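Enoyl-CoA hydratase/isomerase family protein (Mycobacterium tuberculosis, PDB 4FN7) probably acts as an enoyl-CoA hydratase of the crotonase superfamily, adding water to the double bond of unsaturated acyl-CoA thioesters in lipid metabolism. Local coordinates at residues A14-D19 with Q32-A37. Sequence-based numbering, arbitrary orientation.
Sequences AVISMD and QALNAA
I16 on the strand meets both L34 and A37 on the helix, and M18 meets L34; every contact across the pair is apolar, and no hydrogen bond links 14-19 to 32-37. The branched side chain of I16 points toward the helix and brings both of its arms against the methyl of A37. Its CG2 is set anti to the backbone N by a chi1 of -63°. From there CG2 of I16 lies 3.9 Å from CB of A37. The same CG2 is also 3.9 Å from CD2 of L34. The other arm carries CD1 alongside the alanine methyl. A small residue suits position 37, where the helix faces the strand most closely: the short methyl lets the CA atoms of I16 and A37 come within 6.7 Å, and the beta-branched isoleucine, well suited to a strand, offers two arms to it.

L34, one turn earlier on the helix, leans its branched end between I16 and M18. Leucine suits this place because its two terminal methyls let one residue serve both partners. Besides meeting I16, CD2 of L34 touches CG of M18 at 3.8 Å, while CD1 lies 4.0 Å from SD of M18. The two side chains run at about a right angle, and the unbranched, flexible methionine turns at its CG-SD bond.

Strand and helix run antiparallel, at 174°, with their axes 9.5 Å apart, as expected of the first two elements in a beta-alpha-beta unit made of strand 13-18, helix 28-44 and strand 48-52. Backbone bonds from I16 to V50 and T52 tie the strand to its parallel neighbour 48-52, and V15 pairs with T8 of antiparallel strand 5-10. I38 and M30 of the same helix extend the apolar layer over I16 and M18 respectively, while L85 of helix 73-90 packs against L34, so a second helix borders the leucine.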
loop_
_atom_site.group_PDB
_atom_site.type_symbol
_atom_site.label_atom_id
_atom_site.label_comp_id
_atom_site.label_asym_id
_atom_site.label_seq_id
_atom_site.Cartn_x
_atom_site.Cartn_y
_atom_site.Cartn_z
ATOM N N ALA A 14 -5.426 -9.529 -28.854
ATOM C CA ALA A 14 -5.761 -10.944 -28.831
ATOM C C ALA A 14 -6.663 -11.183 -27.631
ATOM O O ALA A 14 -6.417 -10.645 -26.549
ATOM C CB ALA A 14 -4.506 -11.795 -28.727
ATOM N N VAL A 15 -7.722 -11.961 -27.833
ATOM C CA VAL A 15 -8.611 -12.353 -26.749
ATOM C C VAL A 15 -8.417 -13.831 -26.463
ATOM O O VAL A 15 -8.592 -14.675 -27.342
ATOM C CB VAL A 15 -10.084 -12.076 -27.085
ATOM C CG1 VAL A 15 -10.974 -12.429 -25.898
ATOM C CG2 VAL A 15 -10.261 -10.615 -27.480
ATOM N N ILE A 16 -8.034 -14.124 -25.226
ATOM C CA ILE A 16 -7.771 -15.476 -24.770
ATOM C C ILE A 16 -8.836 -15.803 -23.732
ATOM O O ILE A 16 -8.940 -15.132 -22.706
ATOM C CB ILE A 16 -6.359 -15.554 -24.147
ATOM C CG1 ILE A 16 -5.289 -15.246 -25.210
ATOM C CG2 ILE A 16 -6.119 -16.899 -23.471
ATOM C CD1 ILE A 16 -3.862 -15.218 -24.659
ATOM N N SER A 17 -9.661 -16.802 -24.015
ATOM C CA SER A 17 -10.796 -17.106 -23.154
ATOM C C SER A 17 -10.708 -18.506 -22.584
ATOM O O SER A 17 -10.563 -19.485 -23.325
ATOM C CB SER A 17 -12.106 -16.952 -23.926
ATOM O OG SER A 17 -12.388 -15.588 -24.161
ATOM N N MET A 18 -10.805 -18.588 -21.258
ATOM C CA MET A 18 -10.827 -19.864 -20.561
ATOM C C MET A 18 -12.254 -20.367 -20.435
ATOM O O MET A 18 -13.129 -19.662 -19.920
ATOM C CB MET A 18 -10.238 -19.708 -19.156
ATOM C CG MET A 18 -8.762 -19.352 -19.117
ATOM S SD MET A 18 -8.153 -19.212 -17.421
ATOM C CE MET A 18 -8.972 -17.705 -16.897
ATOM N N ASP A 19 -12.496 -21.584 -20.909
ATOM C CA ASP A 19 -13.756 -22.254 -20.631
ATOM C C ASP A 19 -13.583 -23.754 -20.742
ATOM O O ASP A 19 -13.670 -24.310 -21.832
ATOM C CB ASP A 19 -14.859 -21.790 -21.583
ATOM C CG ASP A 19 -16.189 -22.447 -21.286
ATOM O OD1 ASP A 19 -16.290 -23.141 -20.250
ATOM O OD2 ASP A 19 -17.135 -22.272 -22.072
ATOM N N GLN A 32 -1.098 -25.586 -20.061
ATOM C CA GLN A 32 -0.533 -25.814 -21.377
ATOM C C GLN A 32 -1.290 -25.011 -22.435
ATOM O O GLN A 32 -0.681 -24.381 -23.305
ATOM C CB GLN A 32 -0.572 -27.304 -21.710
ATOM C CG GLN A 32 0.054 -27.648 -23.043
ATOM C CD GLN A 32 -0.012 -29.127 -23.345
ATOM O OE1 GLN A 32 -0.655 -29.889 -22.623
ATOM N NE2 GLN A 32 0.656 -29.545 -24.413
ATOM N N ALA A 33 -2.619 -25.024 -22.353
ATOM C CA ALA A 33 -3.447 -24.325 -23.330
ATOM C C ALA A 33 -3.269 -22.815 -23.227
ATOM O O ALA A 33 -3.218 -22.120 -24.244
ATOM C CB ALA A 33 -4.910 -24.711 -23.166
ATOM N N LEU A 34 -3.179 -22.304 -22.004
ATOM C CA LEU A 34 -2.938 -20.879 -21.804
ATOM C C LEU A 34 -1.584 -20.469 -22.357
ATOM O O LEU A 34 -1.469 -19.447 -23.036
ATOM C CB LEU A 34 -3.022 -20.516 -20.324
ATOM C CG LEU A 34 -4.430 -20.355 -19.762
ATOM C CD1 LEU A 34 -4.376 -20.223 -18.252
ATOM C CD2 LEU A 34 -5.142 -19.159 -20.391
ATOM N N ASN A 35 -0.551 -21.251 -22.053
ATOM C CA ASN A 35 0.776 -20.968 -22.591
ATOM C C ASN A 35 0.798 -20.993 -24.119
ATOM O O ASN A 35 1.453 -20.164 -24.750
ATOM C CB ASN A 35 1.821 -21.922 -22.009
ATOM C CG ASN A 35 2.364 -21.442 -20.687
ATOM O OD1 ASN A 35 2.816 -20.303 -20.566
ATOM N ND2 ASN A 35 2.334 -22.311 -19.684
ATOM N N ALA A 36 0.080 -21.945 -24.711
ATOM C CA ALA A 36 -0.005 -22.040 -26.167
ATOM C C ALA A 36 -0.702 -20.808 -26.751
ATOM O O ALA A 36 -0.314 -20.297 -27.805
ATOM C CB ALA A 36 -0.737 -23.313 -26.581
ATOM N N ALA A 37 -1.731 -20.324 -26.064
ATOM C CA ALA A 37 -2.460 -19.153 -26.529
ATOM C C ALA A 37 -1.589 -17.904 -26.452
ATOM O O ALA A 37 -1.620 -17.058 -27.350
ATOM C CB ALA A 37 -3.727 -18.964 -25.717
#